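Local coordinates for protein putative GntR-family transcriptional regulator (Bordetella bronchiseptica RB50, PDB 3CNV) that probably regulates transcription as a GntR-family repressor or activator, its UTRA domain probably sensing a small-molecule effector, at residues V47-R52 with D65-G70. Numbering follows the deposited sequence.
Sequences VVTIRR and DLWLPG
Val48 and Leu68 form a hydrogen-bonded antiparallel pair, and so do Ile50 and Leu66. Leu68 N to Val48 O is 2.8 Å. Leu66 N to Ile50 O is 2.7 Å. These bonds join strands 46-56 and 59-69 as a beta hairpin inside the antiparallel sheet of the UTRA domain.

Thr49 adds a side-chain bond to this backbone set. Its OG1 stands anti to the backbone N (chi1 -161°) and donates to Leu66 O at 2.7 Å. Ile50 N also donates to Leu66 O, from the other face of the carbonyl plane. One buried carbonyl oxygen is thus held by two donors. A water gives a hydrogen bond to Thr49 OG1 and a weak one to Asp65 OD1.

Arg51 and Asp65 lie side by side and form a side-on salt bridge. Arg51 NE meets Asp65 OD1 at 2.7 Å in a nearly straight bond (174°). Arg51 NH2 meets Asp65 OD2 at 3.0 Å. Both oxygens use their syn lone pairs, and the two flat groups are 26° from coplanar. Asp65 OD2 also pairs with Arg147, and Arg51 NH2 with Glu115.

Thr49 OG1 sits over one face of the Trp67 indole, offset toward its rim. Val47 CG2 touches the ring at its edge, 3.9 Å from Trp67 CD1. On the opposite sheet face, Ile50 CD1 packs against Leu68 CD1 at 4.1 Å and more loosely against Leu66 CD2. Phe92 of helix 88-96 covers Leu66 and Leu68 there.

The face of Val48, Ile50, Leu66 and Leu68 is aliphatic, and its leucines touch helix 88-96. The face of Thr49, Arg51, Asp65 and Trp67 is mixed, with a buried charge network at its Arg51-Asp65 end. There Asp65 is shared by two arginines and would be expected to stay ionised.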
loop_
_atom_site.group_PDB
_atom_site.type_symbol
_atom_site.label_atom_id
_atom_site.label_comp_id
_atom_site.label_asym_id
_atom_site.label_seq_id
_atom_site.Cartn_x
_atom_site.Cartn_y
_atom_site.Cartn_z
ATOM N N VAL C 47 13.383 -22.027 -16.471
ATOM C CA VAL C 47 12.728 -21.640 -15.223
ATOM C C VAL C 47 12.337 -22.890 -14.418
ATOM O O VAL C 47 12.070 -23.934 -14.939
ATOM C CB VAL C 47 11.472 -20.711 -15.409
ATOM C CG1 VAL C 47 11.911 -19.297 -16.021
ATOM C CG2 VAL C 47 10.411 -21.394 -16.245
ATOM N N VAL C 48 12.389 -22.754 -13.117
ATOM C CA VAL C 48 11.814 -23.766 -12.238
ATOM C C VAL C 48 10.368 -23.376 -12.050
ATOM O O VAL C 48 10.037 -22.190 -11.826
ATOM C CB VAL C 48 12.452 -23.756 -10.850
ATOM C CG1 VAL C 48 11.790 -24.889 -9.918
ATOM C CG2 VAL C 48 13.917 -23.915 -10.963
ATOM N N THR C 49 9.505 -24.364 -12.150
ATOM C CA THR C 49 8.128 -24.135 -11.828
ATOM C C THR C 49 7.641 -25.073 -10.750
ATOM O O THR C 49 7.939 -26.256 -10.720
ATOM C CB THR C 49 7.208 -24.205 -13.102
ATOM O OG1 THR C 49 5.950 -23.541 -12.818
ATOM C CG2 THR C 49 6.989 -25.692 -13.549
ATOM N N ILE C 50 6.876 -24.469 -9.848
ATOM C CA ILE C 50 6.237 -25.180 -8.770
ATOM C C ILE C 50 4.739 -24.901 -8.794
ATOM O O ILE C 50 4.283 -23.769 -9.033
ATOM C CB ILE C 50 6.794 -24.640 -7.413
ATOM C CG1 ILE C 50 8.346 -24.719 -7.384
ATOM C CG2 ILE C 50 6.096 -25.306 -6.209
ATOM C CD1 ILE C 50 8.968 -23.926 -6.212
ATOM N N ARG C 51 3.981 -25.956 -8.604
ATOM C CA ARG C 51 2.580 -25.859 -8.195
ATOM C C ARG C 51 2.398 -26.272 -6.749
ATOM O O ARG C 51 2.901 -27.329 -6.303
ATOM C CB ARG C 51 1.689 -26.692 -9.105
ATOM C CG ARG C 51 0.228 -26.512 -8.694
ATOM C CD ARG C 51 -0.710 -27.136 -9.610
ATOM N NE ARG C 51 -0.861 -26.320 -10.796
ATOM C CZ ARG C 51 -1.773 -26.572 -11.713
ATOM N NH1 ARG C 51 -2.597 -27.627 -11.542
ATOM N NH2 ARG C 51 -1.865 -25.769 -12.774
ATOM N N ARG C 52 1.703 -25.440 -5.986
ATOM C CA ARG C 52 1.374 -25.857 -4.603
ATOM C C ARG C 52 -0.040 -25.539 -4.191
ATOM O O ARG C 52 -0.674 -24.652 -4.728
ATOM C CB ARG C 52 2.372 -25.289 -3.595
ATOM C CG ARG C 52 2.417 -23.916 -3.472
ATOM C CD ARG C 52 1.450 -23.438 -2.388
ATOM N NE ARG C 52 1.716 -22.040 -2.253
ATOM C CZ ARG C 52 2.640 -21.512 -1.465
ATOM N NH1 ARG C 52 3.310 -22.279 -0.627
ATOM N NH2 ARG C 52 2.818 -20.198 -1.474
ATOM N N ASP C 65 0.735 -21.398 -8.837
ATOM C CA ASP C 65 1.754 -21.795 -9.824
ATOM C C ASP C 65 2.818 -20.710 -9.749
ATOM O O ASP C 65 2.497 -19.540 -9.867
ATOM C CB ASP C 65 1.243 -21.888 -11.271
ATOM C CG ASP C 65 0.427 -23.136 -11.535
ATOM O OD1 ASP C 65 0.757 -24.177 -10.967
ATOM O OD2 ASP C 65 -0.533 -23.083 -12.331
ATOM N N LEU C 66 4.071 -21.114 -9.670
ATOM C CA LEU C 66 5.226 -20.185 -9.531
ATOM C C LEU C 66 6.219 -20.511 -10.627
ATOM O O LEU C 66 6.404 -21.656 -11.002
ATOM C CB LEU C 66 5.970 -20.437 -8.177
ATOM C CG LEU C 66 5.490 -20.156 -6.790
ATOM C CD1 LEU C 66 4.380 -21.124 -6.318
ATOM C CD2 LEU C 66 6.759 -20.200 -5.958
ATOM N N TRP C 67 6.917 -19.490 -11.076
ATOM C CA TRP C 67 7.980 -19.649 -12.051
ATOM C C TRP C 67 9.151 -18.786 -11.524
ATOM O O TRP C 67 8.999 -17.600 -11.246
ATOM C CB TRP C 67 7.567 -19.097 -13.423
ATOM C CG TRP C 67 6.509 -19.863 -14.166
ATOM C CD1 TRP C 67 6.702 -20.824 -15.105
ATOM C CD2 TRP C 67 5.099 -19.732 -14.010
ATOM N NE1 TRP C 67 5.500 -21.289 -15.553
ATOM C CE2 TRP C 67 4.496 -20.645 -14.874
ATOM C CE3 TRP C 67 4.293 -18.920 -13.229
ATOM C CZ2 TRP C 67 3.101 -20.756 -14.990
ATOM C CZ3 TRP C 67 2.933 -19.039 -13.326
ATOM C CH2 TRP C 67 2.333 -19.961 -14.185
ATOM N N LEU C 68 10.293 -19.399 -11.428
ATOM C CA LEU C 68 11.520 -18.796 -10.937
ATOM C C LEU C 68 12.685 -18.962 -11.921
ATOM O O LEU C 68 12.844 -19.995 -12.515
ATOM C CB LEU C 68 11.870 -19.448 -9.622
ATOM C CG LEU C 68 10.770 -19.487 -8.542
ATOM C CD1 LEU C 68 11.044 -20.598 -7.541
ATOM C CD2 LEU C 68 10.767 -18.116 -7.841
ATOM N N PRO C 69 13.522 -17.921 -12.065
ATOM C CA PRO C 69 14.651 -18.023 -13.027
ATOM C C PRO C 69 15.627 -19.186 -12.645
ATOM O O PRO C 69 16.091 -19.284 -11.514
ATOM C CB PRO C 69 15.307 -16.663 -12.938
ATOM C CG PRO C 69 14.790 -16.037 -11.629
ATOM C CD PRO C 69 13.502 -16.649 -11.318
ATOM N N GLY C 70 15.850 -20.097 -13.579
ATOM C CA GLY C 70 16.615 -21.330 -13.298
ATOM C C GLY C 70 17.958 -20.946 -12.701
ATOM O O GLY C 70 18.439 -21.569 -11.771
HETATM O O HOH W 1 3.625 -25.219 -12.334
#